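Local coordinates for protein methylmalonyl-CoA carboxyltransferase 5S subunit (Propionibacterium freudenreichii subsp. shermanii, PDB 1RQB) that transfers a carboxyl group from the biotin of the 1.3S subunit to pyruvate, forming oxaloacetate, with one cobalt ion bound per subunit, at residues K288-D291 / H292-I296; G182-L185 / D186-A189; P461-F464 / E465-E469. All coordinates share one frame; numbering follows the deposited sequence.

Overall arrangement
All three contacts are local, each within one helix or at its end. Each sets buried side chains (Ile289 and Phe293; Leu184; Phe463 and Phe464) against exposed or partly exposed ones (Lys288 and Lys294; Asp186; Glu465). Contacts 1 and 2 belong to TIM-barrel helices 283-296 and 174-186, their centres about 39 Å apart; contact 3, on helix 460-466, falls within the conserved carboxylase domain. Contact 1 keeps regular helical bonds and pairs an apolar flank with a charged one that reaches the second subunit. Contact 2 is mostly backbone, a glycine-terminated helix end before a strand. In contact 3 several backbone bonds are weak or shared, and an arginine laid against two phenylalanines carries the contact.

Contact 1 of 3, residues K288-D291 / H292-I296; sequences KIRD and HFKAI
Helix 283-296 of the TIM-barrel region carries this contact in its last turns, where Ile289 and Phe293, one turn apart, lie side by side and point the same way. Ile289 CG2 sits at the edge of the Phe293 ring and in its plane, 3.9 Å from CE1. With its CG2 anti to the backbone N, Ile289 turns that methyl along the helix toward the ring. One face of the Phe293 ring is met by His292 CD2, 3.7 Å above the plane and over its centre, so the ring has the isoleucine methyl at its rim and the edge of the imidazole, through CD2, over one face. The backbone beneath is regular: Phe293 N donates to Ile289 O at 3.1 Å, nearly straight at 165°, and Lys294 N reaches Arg290 O at 2.9 Å. On the charged flank Arg290 and Lys294 run alongside each other, Arg290 NH1 lying 4.1 Å from Lys294 CD. The bend at chi3 of Arg290 (72°) brings its guanidinium over Asp291: NH2 is 3.0 Å from OD1, but the oxygen stands above the guanidinium plane, so this salt bridge rests on charge without a directed N-H. The carboxylate probably offsets part of the Arg290 charge, with Lys294 NZ 5.4 Å from Arg290 NH1. Phe293 packs on Val31 and Leu32 of helix 31-39, close to the substrate-binding His36, while Ile289 rests on Ile56 of helix 53-58. His292 NE2 is hydrogen-bonded to Asp48 O, and Lys294 NZ to Thr307 OG1 of the second subunit.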
ATOM      1  N   LYS A 288       1.488 -18.936   6.816  1.00 11.82           N
ATOM      2  CA  LYS A 288       1.155 -20.070   5.941  1.00 14.38           C
ATOM      3  C   LYS A 288       0.096 -19.659   4.915  1.00 14.30           C
ATOM      4  O   LYS A 288       0.152 -20.061   3.754  1.00 13.61           O
ATOM      5  CB  LYS A 288       0.624 -21.261   6.753  1.00 15.98           C
ATOM      6  CG  LYS A 288       1.610 -21.841   7.748  1.00 20.54           C
ATOM      7  CD  LYS A 288       0.988 -23.043   8.452  1.00 26.83           C
ATOM      8  CE  LYS A 288       1.901 -23.603   9.533  1.00 36.41           C
ATOM      9  NZ  LYS A 288       3.270 -23.914   9.030  1.00 35.97           N
ATOM     10  N   ILE A 289      -0.883 -18.877   5.346  1.00 11.57           N
ATOM     11  CA  ILE A 289      -1.938 -18.426   4.427  1.00 10.13           C
ATOM     12  C   ILE A 289      -1.319 -17.506   3.373  1.00  8.42           C
ATOM     13  O   ILE A 289      -1.604 -17.609   2.181  1.00 11.34           O
ATOM     14  CB  ILE A 289      -3.038 -17.667   5.208  1.00 11.19           C
ATOM     15  CG1 ILE A 289      -3.666 -18.611   6.236  1.00  9.85           C
ATOM     16  CG2 ILE A 289      -4.111 -17.126   4.247  1.00  9.39           C
ATOM     17  CD1 ILE A 289      -4.427 -17.889   7.352  1.00  9.69           C
ATOM     18  N   ARG A 290      -0.454 -16.607   3.831  1.00 10.91           N
ATOM     19  CA  ARG A 290       0.202 -15.654   2.925  1.00 11.08           C
ATOM     20  C   ARG A 290       0.971 -16.397   1.830  1.00 13.75           C
ATOM     21  O   ARG A 290       0.830 -16.094   0.647  1.00 12.74           O
ATOM     22  CB  ARG A 290       1.196 -14.778   3.685  1.00 12.88           C
ATOM     23  CG  ARG A 290       1.852 -13.763   2.779  1.00 19.20           C
ATOM     24  CD  ARG A 290       2.898 -12.957   3.509  1.00 26.88           C
ATOM     25  NE  ARG A 290       4.087 -13.741   3.805  1.00 37.29           N
ATOM     26  CZ  ARG A 290       5.140 -13.809   2.994  1.00 43.82           C
ATOM     27  NH1 ARG A 290       5.132 -13.136   1.845  1.00 44.46           N
ATOM     28  NH2 ARG A 290       6.202 -14.533   3.336  1.00 39.19           N
ATOM     29  N   ASP A 291       1.799 -17.355   2.241  1.00 10.69           N
ATOM     30  CA  ASP A 291       2.632 -18.124   1.306  1.00 12.44           C
ATOM     31  C   ASP A 291       1.754 -18.929   0.347  1.00 12.33           C
ATOM     32  O   ASP A 291       2.074 -19.090  -0.830  1.00 12.16           O
ATOM     33  CB  ASP A 291       3.577 -19.050   2.083  1.00 14.39           C
ATOM     34  CG  ASP A 291       4.765 -18.295   2.680  1.00 27.92           C
ATOM     35  OD1 ASP A 291       4.868 -17.072   2.436  1.00 24.40           O
ATOM     36  OD2 ASP A 291       5.593 -18.919   3.379  1.00 29.74           O
ATOM     37  N   HIS A 292       0.636 -19.419   0.851  1.00 11.80           N
ATOM     38  CA  HIS A 292      -0.274 -20.193  -0.004  1.00 12.63           C
ATOM     39  C   HIS A 292      -0.749 -19.335  -1.178  1.00 14.74           C
ATOM     40  O   HIS A 292      -0.661 -19.740  -2.336  1.00 15.71           O
ATOM     41  CB  HIS A 292      -1.500 -20.633   0.787  1.00 11.86           C
ATOM     42  CG  HIS A 292      -2.507 -21.356  -0.048  1.00 15.50           C
ATOM     43  ND1 HIS A 292      -2.423 -22.708  -0.303  1.00 20.73           N
ATOM     44  CD2 HIS A 292      -3.572 -20.906  -0.751  1.00 17.78           C
ATOM     45  CE1 HIS A 292      -3.393 -23.060  -1.130  1.00 19.45           C
ATOM     46  NE2 HIS A 292      -4.102 -21.985  -1.420  1.00 18.85           N
ATOM     47  N   PHE A 293      -1.263 -18.146  -0.880  1.00 11.73           N
ATOM     48  CA  PHE A 293      -1.801 -17.308  -1.961  1.00 12.83           C
ATOM     49  C   PHE A 293      -0.694 -16.645  -2.782  1.00 12.52           C
ATOM     50  O   PHE A 293      -0.909 -16.309  -3.945  1.00 13.99           O
ATOM     51  CB  PHE A 293      -2.795 -16.289  -1.409  1.00 13.18           C
ATOM     52  CG  PHE A 293      -4.104 -16.916  -1.004  1.00 14.85           C
ATOM     53  CD1 PHE A 293      -4.378 -17.191   0.327  1.00 11.48           C
ATOM     54  CD2 PHE A 293      -5.008 -17.346  -1.981  1.00 13.04           C
ATOM     55  CE1 PHE A 293      -5.537 -17.899   0.695  1.00 14.83           C
ATOM     56  CE2 PHE A 293      -6.167 -18.056  -1.631  1.00 15.13           C
ATOM     57  CZ  PHE A 293      -6.431 -18.336  -0.289  1.00 11.03           C
ATOM     58  N   LYS A 294       0.484 -16.467  -2.204  1.00 12.88           N
ATOM     59  CA  LYS A 294       1.580 -15.846  -2.961  1.00 12.87           C
ATOM     60  C   LYS A 294       1.953 -16.749  -4.140  1.00 15.46           C
ATOM     61  O   LYS A 294       2.286 -16.273  -5.225  1.00 16.53           O
ATOM     62  CB  LYS A 294       2.807 -15.642  -2.067  1.00 12.02           C
ATOM     63  CG  LYS A 294       3.963 -14.999  -2.826  1.00 23.86           C
ATOM     64  CD  LYS A 294       5.192 -14.777  -1.960  1.00 30.65           C
ATOM     65  CE  LYS A 294       6.306 -14.133  -2.785  1.00 37.62           C
ATOM     66  NZ  LYS A 294       5.856 -12.907  -3.534  1.00 36.81           N
ATOM     67  N   ALA A 295       1.872 -18.053  -3.924  1.00 13.60           N
ATOM     68  CA  ALA A 295       2.219 -19.036  -4.961  1.00 14.81           C
ATOM     69  C   ALA A 295       1.112 -19.147  -6.013  1.00 17.86           C
ATOM     70  O   ALA A 295       1.372 -19.480  -7.168  1.00 22.30           O
ATOM     71  CB  ALA A 295       2.456 -20.406  -4.305  1.00 19.08           C
ATOM     72  N   ILE A 296      -0.118 -18.834  -5.632  1.00 18.27           N
ATOM     73  CA  ILE A 296      -1.262 -18.976  -6.545  1.00 18.84           C
ATOM     74  C   ILE A 296      -1.566 -17.704  -7.340  1.00 18.87           C
ATOM     75  O   ILE A 296      -1.992 -17.779  -8.492  1.00 15.08           O
ATOM     76  CB  ILE A 296      -2.517 -19.385  -5.726  1.00 23.98           C
ATOM     77  CG1 ILE A 296      -2.460 -20.886  -5.449  1.00 26.25           C
ATOM     78  CG2 ILE A 296      -3.812 -18.954  -6.431  1.00 26.56           C
ATOM     79  CD1 ILE A 296      -3.510 -21.359  -4.497  1.00 36.54           C
TER

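Contact 2 of 3, residues G182-L185 / D186-A189; sequences GQLL and DMGA
Backbone hydrogen bonds between 182-185 and 186-189 close helix 174-186 in a Schellman motif. Ala189 N reaches back to Leu184 O at 3.2 Å, with an N-H...O angle of 158°, and inside that loop Gly188 N bonds to Leu185 O at 3.2 Å, approaching from above the carbonyl plane. Gly188 is the C-prime residue; at its positive phi of 85° a side chain would be jammed against the preceding carbonyl oxygen. Just before this, Asp186 N still makes a regular bond to Gly182 O, 3.0 Å long, whereas Met187 N divides between Gln183 O and Leu184 O, both bonds weak, as the chain leaves the helix. A water adds a further link, donating to Leu185 O at 2.6 Å and to Ala189 O at 2.8 Å. Apolar contacts are looser. Ala189 turns its methyl back toward the helix end, its CB 4.3 Å from Leu184 CB. Met187, a selenomethionine, has CG between its backbone N and carbonyl carbon (chi1 56°), which brings CG against the carbonyl oxygens of Gln183 and Leu184; its SE lies 4.4 Å from Leu184 CD2. Leu184 and Met187 both pack on Met150 of helix 144-155, Leu184 touching Met146 and Met187 touching Ala147 as well. The loop leads from helix 174-186 into the barrel strand 191-193, while Leu184 and Met187 face helix 144-155.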
ATOM      1  N   GLY A 182     -29.063   4.176  13.716  1.00 16.90           N
ATOM      2  CA  GLY A 182     -30.210   3.999  14.600  1.00 16.44           C
ATOM      3  C   GLY A 182     -31.342   3.237  13.932  1.00 16.29           C
ATOM      4  O   GLY A 182     -31.988   2.394  14.553  1.00 18.71           O
ATOM      5  N   GLN A 183     -31.588   3.537  12.662  1.00 13.17           N
ATOM      6  CA  GLN A 183     -32.648   2.846  11.915  1.00 15.99           C
ATOM      7  C   GLN A 183     -32.284   1.370  11.747  1.00 19.35           C
ATOM      8  O   GLN A 183     -33.152   0.500  11.797  1.00 17.36           O
ATOM      9  CB  GLN A 183     -32.849   3.493  10.548  1.00 18.27           C
ATOM     10  CG  GLN A 183     -33.340   4.929  10.632  1.00 23.60           C
ATOM     11  CD  GLN A 183     -33.341   5.622   9.292  1.00 27.32           C
ATOM     12  OE1 GLN A 183     -32.295   5.817   8.676  1.00 30.44           O
ATOM     13  NE2 GLN A 183     -34.521   6.004   8.831  1.00 36.66           N
ATOM     14  N   LEU A 184     -31.000   1.081  11.563  1.00 15.92           N
ATOM     15  CA  LEU A 184     -30.581  -0.319  11.393  1.00 18.06           C
ATOM     16  C   LEU A 184     -30.735  -1.073  12.716  1.00 17.72           C
ATOM     17  O   LEU A 184     -31.195  -2.214  12.742  1.00 17.19           O
ATOM     18  CB  LEU A 184     -29.135  -0.381  10.905  1.00 15.53           C
ATOM     19  CG  LEU A 184     -28.953   0.177   9.493  1.00 20.06           C
ATOM     20  CD1 LEU A 184     -27.471   0.236   9.138  1.00 19.00           C
ATOM     21  CD2 LEU A 184     -29.710  -0.706   8.507  1.00 20.90           C
ATOM     22  N   LEU A 185     -30.339  -0.447  13.819  1.00 13.79           N
ATOM     23  CA  LEU A 185     -30.472  -1.103  15.127  1.00 20.66           C
ATOM     24  C   LEU A 185     -31.953  -1.338  15.431  1.00 22.21           C
ATOM     25  O   LEU A 185     -32.317  -2.331  16.060  1.00 22.32           O
ATOM     26  CB  LEU A 185     -29.874  -0.233  16.229  1.00 16.51           C
ATOM     27  CG  LEU A 185     -28.362  -0.047  16.222  1.00 20.37           C
ATOM     28  CD1 LEU A 185     -28.002   1.086  17.174  1.00 22.04           C
ATOM     29  CD2 LEU A 185     -27.667  -1.356  16.625  1.00 16.41           C
ATOM     30  N   ASP A 186     -32.808  -0.426  14.976  1.00 25.03           N
ATOM     31  CA  ASP A 186     -34.253  -0.537  15.226  1.00 29.68           C
ATOM     32  C   ASP A 186     -34.853  -1.719  14.462  1.00 31.30           C
ATOM     33  O   ASP A 186     -35.866  -2.278  14.881  1.00 28.25           O
ATOM     34  CB  ASP A 186     -34.983   0.753  14.835  1.00 32.29           C
ATOM     35  CG  ASP A 186     -34.762   1.872  15.833  1.00 37.55           C
ATOM     36  OD1 ASP A 186     -34.306   1.584  16.964  1.00 37.89           O
ATOM     37  OD2 ASP A 186     -35.055   3.039  15.491  1.00 45.90           O
HETATM   38  N   MSE A 187     -34.246  -2.103  13.344  1.00 28.28           N
HETATM   39  CA  MSE A 187     -34.795  -3.242  12.596  1.00 32.34           C
HETATM   40  C   MSE A 187     -34.058  -4.536  12.943  1.00 30.63           C
HETATM   41  O   MSE A 187     -33.979  -5.458  12.134  1.00 32.01           O
HETATM   42  CB  MSE A 187     -34.797  -2.971  11.093  1.00 33.91           C
HETATM   43  CG  MSE A 187     -33.484  -2.603  10.467  1.00 47.72           C
HETATM   44 SE   MSE A 187     -33.834  -2.140   8.611  1.00 59.15          SE
HETATM   45  CE  MSE A 187     -34.989  -0.614   8.882  1.00 51.52           C
ATOM     46  N   GLY A 188     -33.519  -4.583  14.162  1.00 25.80           N
ATOM     47  CA  GLY A 188     -32.860  -5.781  14.662  1.00 26.58           C
ATOM     48  C   GLY A 188     -31.403  -6.101  14.389  1.00 26.02           C
ATOM     49  O   GLY A 188     -30.960  -7.205  14.702  1.00 25.29           O
ATOM     50  N   ALA A 189     -30.647  -5.162  13.832  1.00 22.22           N
ATOM     51  CA  ALA A 189     -29.233  -5.426  13.524  1.00 19.35           C
ATOM     52  C   ALA A 189     -28.469  -5.840  14.784  1.00 19.33           C
ATOM     53  O   ALA A 189     -28.600  -5.230  15.845  1.00 19.29           O
ATOM     54  CB  ALA A 189     -28.582  -4.174  12.902  1.00 18.80           C
TER
HETATM   55  O   HOH W   1     -30.847  -4.219  17.185  1.00 25.61           O

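Contact 3 of 3, residues P461-F464 / E465-E469; sequences PVFF and EHRAE
Phe463 O is gripped by two backbone donors, Arg467 N at 2.8 Å and His466 N at 3.0 Å. The first lies nearly along the C=O axis, the second well above the carbonyl plane. The sharing goes with weak bonds in the preceding turn, from Glu465 N to Pro461 O and Val462 O. A water links Phe464 O, to which it donates, with Ala468 N, from which it accepts. Arg467 dominates the side-chain contacts. Its CB makes a CH-pi contact over one face of the Phe463 ring, 4.2 Å from the centroid, and CD follows to 3.7 Å from CZ of that ring. With CG anti to the backbone N (chi1 169°) the chain runs back along the helix, and a bend at chi3 turns the guanidinium toward Phe464. There Phe464 CD2 lies over a face of the guanidinium, 3.8 Å from NH2, the two planes 24° apart. Val462 CG1 meets the His466 ring at its edge, in plane, 3.7 Å from CD2, while His466 ND1 donates to Glu469 OE1 at 2.7 Å. Arg467 NH1 bridges Asp449 of helix 447-455 and Asp82 just before helix 83-93, and NH2 bonds to Gly442 O. Shortened to an alanine, this residue would probably deprive Asp449 and Asp82 of this cation and open a gap beside both phenylalanine rings. Phe463 also touches Asp82, so this helix end joins the carboxylase domain, through helix 447-455, to the TIM-barrel region at the start of helix 83-93.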
ATOM      1  N   PRO A 461     -29.666 -21.804 -17.393  1.00 23.12           N
ATOM      2  CA  PRO A 461     -29.791 -22.878 -18.390  1.00 24.17           C
ATOM      3  C   PRO A 461     -28.465 -23.520 -18.808  1.00 22.83           C
ATOM      4  O   PRO A 461     -28.330 -24.743 -18.819  1.00 21.00           O
ATOM      5  CB  PRO A 461     -30.478 -22.182 -19.565  1.00 24.67           C
ATOM      6  CG  PRO A 461     -31.347 -21.170 -18.877  1.00 26.24           C
ATOM      7  CD  PRO A 461     -30.400 -20.604 -17.829  1.00 23.14           C
ATOM      8  N   VAL A 462     -27.495 -22.686 -19.161  1.00 23.08           N
ATOM      9  CA  VAL A 462     -26.183 -23.184 -19.598  1.00 22.21           C
ATOM     10  C   VAL A 462     -25.470 -23.876 -18.434  1.00 21.77           C
ATOM     11  O   VAL A 462     -24.889 -24.949 -18.594  1.00 20.98           O
ATOM     12  CB  VAL A 462     -25.299 -22.036 -20.121  1.00 27.39           C
ATOM     13  CG1 VAL A 462     -23.881 -22.543 -20.394  1.00 27.29           C
ATOM     14  CG2 VAL A 462     -25.896 -21.470 -21.398  1.00 30.85           C
ATOM     15  N   PHE A 463     -25.526 -23.274 -17.255  1.00 19.36           N
ATOM     16  CA  PHE A 463     -24.845 -23.859 -16.090  1.00 16.54           C
ATOM     17  C   PHE A 463     -25.401 -25.249 -15.768  1.00 18.11           C
ATOM     18  O   PHE A 463     -24.640 -26.199 -15.584  1.00 14.34           O
ATOM     19  CB  PHE A 463     -24.987 -22.951 -14.864  1.00 16.53           C
ATOM     20  CG  PHE A 463     -24.461 -23.567 -13.603  1.00 19.04           C
ATOM     21  CD1 PHE A 463     -23.137 -23.999 -13.526  1.00 17.73           C
ATOM     22  CD2 PHE A 463     -25.290 -23.757 -12.509  1.00 18.66           C
ATOM     23  CE1 PHE A 463     -22.654 -24.616 -12.376  1.00 18.55           C
ATOM     24  CE2 PHE A 463     -24.814 -24.377 -11.348  1.00 17.89           C
ATOM     25  CZ  PHE A 463     -23.497 -24.805 -11.284  1.00 20.61           C
ATOM     26  N   PHE A 464     -26.722 -25.375 -15.699  1.00 16.61           N
ATOM     27  CA  PHE A 464     -27.346 -26.660 -15.350  1.00 18.94           C
ATOM     28  C   PHE A 464     -26.937 -27.754 -16.339  1.00 20.09           C
ATOM     29  O   PHE A 464     -26.801 -28.919 -15.969  1.00 19.31           O
ATOM     30  CB  PHE A 464     -28.876 -26.538 -15.351  1.00 19.75           C
ATOM     31  CG  PHE A 464     -29.439 -25.753 -14.190  1.00 20.28           C
ATOM     32  CD1 PHE A 464     -30.761 -25.322 -14.215  1.00 25.43           C
ATOM     33  CD2 PHE A 464     -28.661 -25.459 -13.073  1.00 21.89           C
ATOM     34  CE1 PHE A 464     -31.306 -24.608 -13.143  1.00 22.27           C
ATOM     35  CE2 PHE A 464     -29.194 -24.747 -11.995  1.00 21.40           C
ATOM     36  CZ  PHE A 464     -30.520 -24.320 -12.032  1.00 21.87           C
ATOM     37  N   GLU A 465     -26.726 -27.382 -17.594  1.00 19.71           N
ATOM     38  CA  GLU A 465     -26.382 -28.382 -18.614  1.00 25.01           C
ATOM     39  C   GLU A 465     -24.923 -28.831 -18.504  1.00 24.49           C
ATOM     40  O   GLU A 465     -24.601 -29.964 -18.859  1.00 24.53           O
ATOM     41  CB  GLU A 465     -26.618 -27.813 -20.013  1.00 30.72           C
ATOM     42  CG  GLU A 465     -26.463 -28.859 -21.113  1.00 47.63           C
ATOM     43  CD  GLU A 465     -25.800 -28.318 -22.366  1.00 53.27           C
ATOM     44  OE1 GLU A 465     -26.187 -27.221 -22.825  1.00 58.67           O
ATOM     45  OE2 GLU A 465     -24.897 -29.001 -22.898  1.00 58.22           O
ATOM     46  N   HIS A 466     -24.042 -27.975 -17.986  1.00 19.86           N
ATOM     47  CA  HIS A 466     -22.608 -28.298 -17.941  1.00 20.65           C
ATOM     48  C   HIS A 466     -22.082 -28.598 -16.535  1.00 17.75           C
ATOM     49  O   HIS A 466     -20.954 -29.067 -16.396  1.00 17.55           O
ATOM     50  CB  HIS A 466     -21.815 -27.121 -18.507  1.00 23.11           C
ATOM     51  CG  HIS A 466     -21.940 -26.965 -19.990  1.00 29.49           C
ATOM     52  ND1 HIS A 466     -21.402 -27.870 -20.879  1.00 32.40           N
ATOM     53  CD2 HIS A 466     -22.523 -26.000 -20.739  1.00 29.52           C
ATOM     54  CE1 HIS A 466     -21.646 -27.467 -22.114  1.00 33.79           C
ATOM     55  NE2 HIS A 466     -22.324 -26.335 -22.056  1.00 31.39           N
ATOM     56  N   ARG A 467     -22.871 -28.326 -15.502  1.00 18.06           N
ATOM     57  CA  ARG A 467     -22.427 -28.508 -14.112  1.00 17.72           C
ATOM     58  C   ARG A 467     -21.781 -29.871 -13.858  1.00 14.33           C
ATOM     59  O   ARG A 467     -20.834 -29.967 -13.079  1.00 14.25           O
ATOM     60  CB  ARG A 467     -23.596 -28.307 -13.136  1.00 21.70           C
ATOM     61  CG  ARG A 467     -23.278 -28.748 -11.694  1.00 25.15           C
ATOM     62  CD  ARG A 467     -24.380 -28.331 -10.725  1.00 24.55           C
ATOM     63  NE  ARG A 467     -25.705 -28.762 -11.164  1.00 24.39           N
ATOM     64  CZ  ARG A 467     -26.839 -28.275 -10.675  1.00 27.96           C
ATOM     65  NH1 ARG A 467     -26.800 -27.344  -9.724  1.00 22.02           N
ATOM     66  NH2 ARG A 467     -28.009 -28.700 -11.148  1.00 22.83           N
ATOM     67  N   ALA A 468     -22.293 -30.918 -14.495  1.00 17.33           N
ATOM     68  CA  ALA A 468     -21.796 -32.287 -14.293  1.00 18.70           C
ATOM     69  C   ALA A 468     -20.318 -32.442 -14.667  1.00 17.63           C
ATOM     70  O   ALA A 468     -19.672 -33.396 -14.237  1.00 16.49           O
ATOM     71  CB  ALA A 468     -22.649 -33.274 -15.102  1.00 21.25           C
ATOM     72  N   GLU A 469     -19.769 -31.527 -15.462  1.00 17.86           N
ATOM     73  CA  GLU A 469     -18.359 -31.614 -15.872  1.00 15.65           C
ATOM     74  C   GLU A 469     -17.440 -31.276 -14.696  1.00 16.86           C
ATOM     75  O   GLU A 469     -16.247 -31.577 -14.721  1.00 14.97           O
ATOM     76  CB  GLU A 469     -18.047 -30.625 -16.994  1.00 18.35           C
ATOM     77  CG  GLU A 469     -18.866 -30.761 -18.251  1.00 22.50           C
ATOM     78  CD  GLU A 469     -18.670 -29.561 -19.178  1.00 22.81           C
ATOM     79  OE1 GLU A 469     -19.316 -29.519 -20.244  1.00 25.37           O
ATOM     80  OE2 GLU A 469     -17.866 -28.659 -18.831  1.00 26.04           O
TER
HETATM   81  O   HOH W   2     -24.993 -30.985 -15.673  1.00 25.52           O